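PDB 6D4K: probable L,D-transpeptidase 3 from Mycobacterium tuberculosis, which is a probable L,D-transpeptidase that may carry out still unknown cross-linking reactions in the cell wall, possibly anchoring proteins to peptidoglycan. Local coordinates for residues K112-V120 and F128-E136. Sequence-based numbering, arbitrary orientation.
Sequences KTGPAVVGV and FTVSIDGVE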
loop_
_atom_site.group_PDB
_atom_site.type_symbol
_atom_site.label_atom_id
_atom_site.label_comp_id
_atom_site.label_asym_id
_atom_site.label_seq_id
_atom_site.Cartn_x
_atom_site.Cartn_y
_atom_site.Cartn_z
ATOM N N LYS A 112 16.003 -4.713 -6.908
ATOM C CA LYS A 112 16.058 -5.754 -5.901
ATOM C C LYS A 112 14.789 -5.728 -5.077
ATOM O O LYS A 112 14.214 -4.666 -4.826
ATOM C CB LYS A 112 17.268 -5.568 -4.977
ATOM C CG LYS A 112 18.572 -5.637 -5.771
ATOM C CD LYS A 112 19.647 -6.455 -5.073
ATOM C CE LYS A 112 21.027 -5.874 -5.311
ATOM N NZ LYS A 112 21.276 -5.574 -6.749
ATOM N N THR A 113 14.369 -6.905 -4.637
ATOM C CA THR A 113 13.252 -7.010 -3.720
ATOM C C THR A 113 13.760 -7.400 -2.336
ATOM O O THR A 113 14.709 -8.186 -2.212
ATOM C CB THR A 113 12.233 -8.042 -4.201
ATOM O OG1 THR A 113 12.897 -9.282 -4.459
ATOM C CG2 THR A 113 11.553 -7.554 -5.480
ATOM N N GLY A 114 13.131 -6.842 -1.304
ATOM C CA GLY A 114 13.384 -7.272 0.053
ATOM C C GLY A 114 12.494 -8.446 0.417
ATOM O O GLY A 114 12.065 -9.221 -0.454
ATOM N N PRO A 115 12.184 -8.593 1.705
ATOM C CA PRO A 115 11.259 -9.654 2.121
ATOM C C PRO A 115 9.848 -9.366 1.623
ATOM O O PRO A 115 9.465 -8.216 1.380
ATOM C CB PRO A 115 11.324 -9.598 3.651
ATOM C CG PRO A 115 11.696 -8.172 3.948
ATOM C CD PRO A 115 12.606 -7.739 2.834
ATOM N N ALA A 116 9.057 -10.432 1.501
ATOM C CA ALA A 116 7.643 -10.282 1.165
ATOM C C ALA A 116 6.899 -9.952 2.446
ATOM O O ALA A 116 6.647 -10.822 3.272
ATOM C CB ALA A 116 7.101 -11.548 0.511
ATOM N N VAL A 117 6.562 -8.687 2.635
ATOM C CA VAL A 117 5.857 -8.265 3.838
ATOM C C VAL A 117 4.433 -7.981 3.391
ATOM O O VAL A 117 4.169 -6.970 2.724
ATOM C CB VAL A 117 6.511 -7.050 4.508
ATOM C CG1 VAL A 117 5.733 -6.642 5.759
ATOM C CG2 VAL A 117 7.985 -7.343 4.810
ATOM N N VAL A 118 3.530 -8.905 3.708
ATOM C CA VAL A 118 2.165 -8.896 3.204
ATOM C C VAL A 118 1.226 -8.622 4.364
ATOM O O VAL A 118 1.318 -9.283 5.407
ATOM C CB VAL A 118 1.805 -10.244 2.550
ATOM C CG1 VAL A 118 0.380 -10.226 2.027
ATOM C CG2 VAL A 118 2.799 -10.619 1.448
ATOM N N GLY A 119 0.312 -7.676 4.175
ATOM C CA GLY A 119 -0.702 -7.397 5.168
ATOM C C GLY A 119 -2.087 -7.673 4.626
ATOM O O GLY A 119 -2.422 -7.217 3.529
ATOM N N VAL A 120 -2.896 -8.431 5.363
ATOM C CA VAL A 120 -4.247 -8.789 4.933
ATOM C C VAL A 120 -5.237 -8.256 5.957
ATOM O O VAL A 120 -5.211 -8.667 7.124
ATOM C CB VAL A 120 -4.409 -10.305 4.742
ATOM C CG1 VAL A 120 -5.830 -10.629 4.294
ATOM C CG2 VAL A 120 -3.400 -10.824 3.733
ATOM N N PHE A 128 -5.869 -7.417 11.061
ATOM C CA PHE A 128 -4.856 -7.160 10.051
ATOM C C PHE A 128 -3.752 -8.167 10.318
ATOM O O PHE A 128 -3.137 -8.140 11.385
ATOM C CB PHE A 128 -4.335 -5.724 10.172
ATOM C CG PHE A 128 -3.419 -5.296 9.057
ATOM C CD1 PHE A 128 -3.897 -5.167 7.766
ATOM C CD2 PHE A 128 -2.096 -4.968 9.313
ATOM C CE1 PHE A 128 -3.073 -4.752 6.743
ATOM C CE2 PHE A 128 -1.262 -4.542 8.292
ATOM C CZ PHE A 128 -1.753 -4.438 7.003
ATOM N N THR A 129 -3.524 -9.069 9.369
ATOM C CA THR A 129 -2.584 -10.168 9.542
ATOM C C THR A 129 -1.334 -9.877 8.729
ATOM O O THR A 129 -1.413 -9.696 7.511
ATOM C CB THR A 129 -3.212 -11.485 9.089
ATOM O OG1 THR A 129 -4.437 -11.706 9.804
ATOM C CG2 THR A 129 -2.248 -12.646 9.333
ATOM N N VAL A 130 -0.183 -9.847 9.396
ATOM C CA VAL A 130 1.082 -9.545 8.740
ATOM C C VAL A 130 1.902 -10.820 8.649
ATOM O O VAL A 130 2.055 -11.546 9.638
ATOM C CB VAL A 130 1.863 -8.439 9.478
ATOM C CG1 VAL A 130 3.181 -8.157 8.771
ATOM C CG2 VAL A 130 1.031 -7.184 9.586
ATOM N N SER A 131 2.456 -11.074 7.475
ATOM C CA SER A 131 3.399 -12.162 7.298
ATOM C C SER A 131 4.668 -11.634 6.646
ATOM O O SER A 131 4.641 -10.677 5.859
ATOM C CB SER A 131 2.812 -13.297 6.457
ATOM O OG SER A 131 2.436 -12.830 5.181
ATOM N N ILE A 132 5.779 -12.272 6.986
ATOM C CA ILE A 132 7.083 -11.952 6.435
ATOM C C ILE A 132 7.596 -13.228 5.774
ATOM O O ILE A 132 7.814 -14.246 6.450
ATOM C CB ILE A 132 8.050 -11.431 7.514
ATOM C CG1 ILE A 132 7.463 -10.182 8.185
ATOM C CG2 ILE A 132 9.403 -11.107 6.908
ATOM C CD1 ILE A 132 8.329 -9.595 9.275
ATOM N N ASP A 133 7.727 -13.194 4.446
ATOM C CA ASP A 133 8.109 -14.369 3.666
ATOM C C ASP A 133 7.228 -15.571 4.000
ATOM O O ASP A 133 7.705 -16.701 4.141
ATOM C CB ASP A 133 9.600 -14.676 3.815
ATOM C CG ASP A 133 10.477 -13.535 3.309
ATOM O OD1 ASP A 133 10.211 -13.018 2.205
ATOM O OD2 ASP A 133 11.427 -13.153 4.024
ATOM N N GLY A 134 5.925 -15.319 4.152
ATOM C CA GLY A 134 4.956 -16.376 4.366
ATOM C C GLY A 134 4.715 -16.743 5.814
ATOM O O GLY A 134 3.762 -17.486 6.099
ATOM N N VAL A 135 5.546 -16.255 6.732
ATOM C CA VAL A 135 5.465 -16.596 8.149
ATOM C C VAL A 135 4.793 -15.446 8.882
ATOM O O VAL A 135 5.317 -14.326 8.917
ATOM C CB VAL A 135 6.859 -16.869 8.730
ATOM C CG1 VAL A 135 6.748 -17.187 10.206
ATOM C CG2 VAL A 135 7.541 -18.019 7.970
ATOM N N GLU A 136 3.638 -15.714 9.474
ATOM C CA GLU A 136 2.938 -14.683 10.225
ATOM C C GLU A 136 3.759 -14.275 11.442
ATOM O O GLU A 136 4.270 -15.128 12.172
ATOM C CB GLU A 136 1.574 -15.212 10.669
ATOM C CG GLU A 136 0.576 -15.404 9.538
ATOM C CD GLU A 136 0.868 -16.616 8.669
ATOM O OE1 GLU A 136 1.608 -17.520 9.115
ATOM O OE2 GLU A 136 0.350 -16.661 7.534
HETATM O O HOH W 1 4.582 -12.791 3.516
HETATM O O HOH W 2 -6.546 -10.521 8.784
#
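An antiparallel beta hairpin pairs Val117-Val120 with Phe128-Ile132 in the mixed sheet of the catalytic domain. Val118 and Ser131 form a hydrogen-bonded pair, with Val118 N to Ser131 O and Ser131 N to Val118 O both at 3.0 Å. Val120 and Thr129 form a second such pair. Between them Gly119 and Val130 form a non-hydrogen-bonded pair. The ring of Phe128 packs obliquely against the glycine, with Phe128 CZ 3.6 Å from Gly119 CA. With CG anti to the backbone N (chi1 -172°), the ring reaches across to Gly119, although its CB bond does not aim at that strand. The same ring packs edge-to-face with Tyr247 and touches Ile237 and Leu239, in the core of this YkuD-type domain. On that face Val117 CG1 also meets Val130 CG1 at 4.2 Å. A type I' turn runs from Ile132 to Val135. In it Asp133 holds the connection between strands 107-113 and 117-122. Its OD1 accepts Ala116 N at 2.9 Å, from above the carboxylate plane, and its N donates to Ala116 O. Asp133 OD2 bonds to His97 NE2, so the carboxylate also reaches the loop that holds His97. One water joins Ala116 O, Ser131 OG and Gly134 N; another bridges Val120 O and Thr129 OG1.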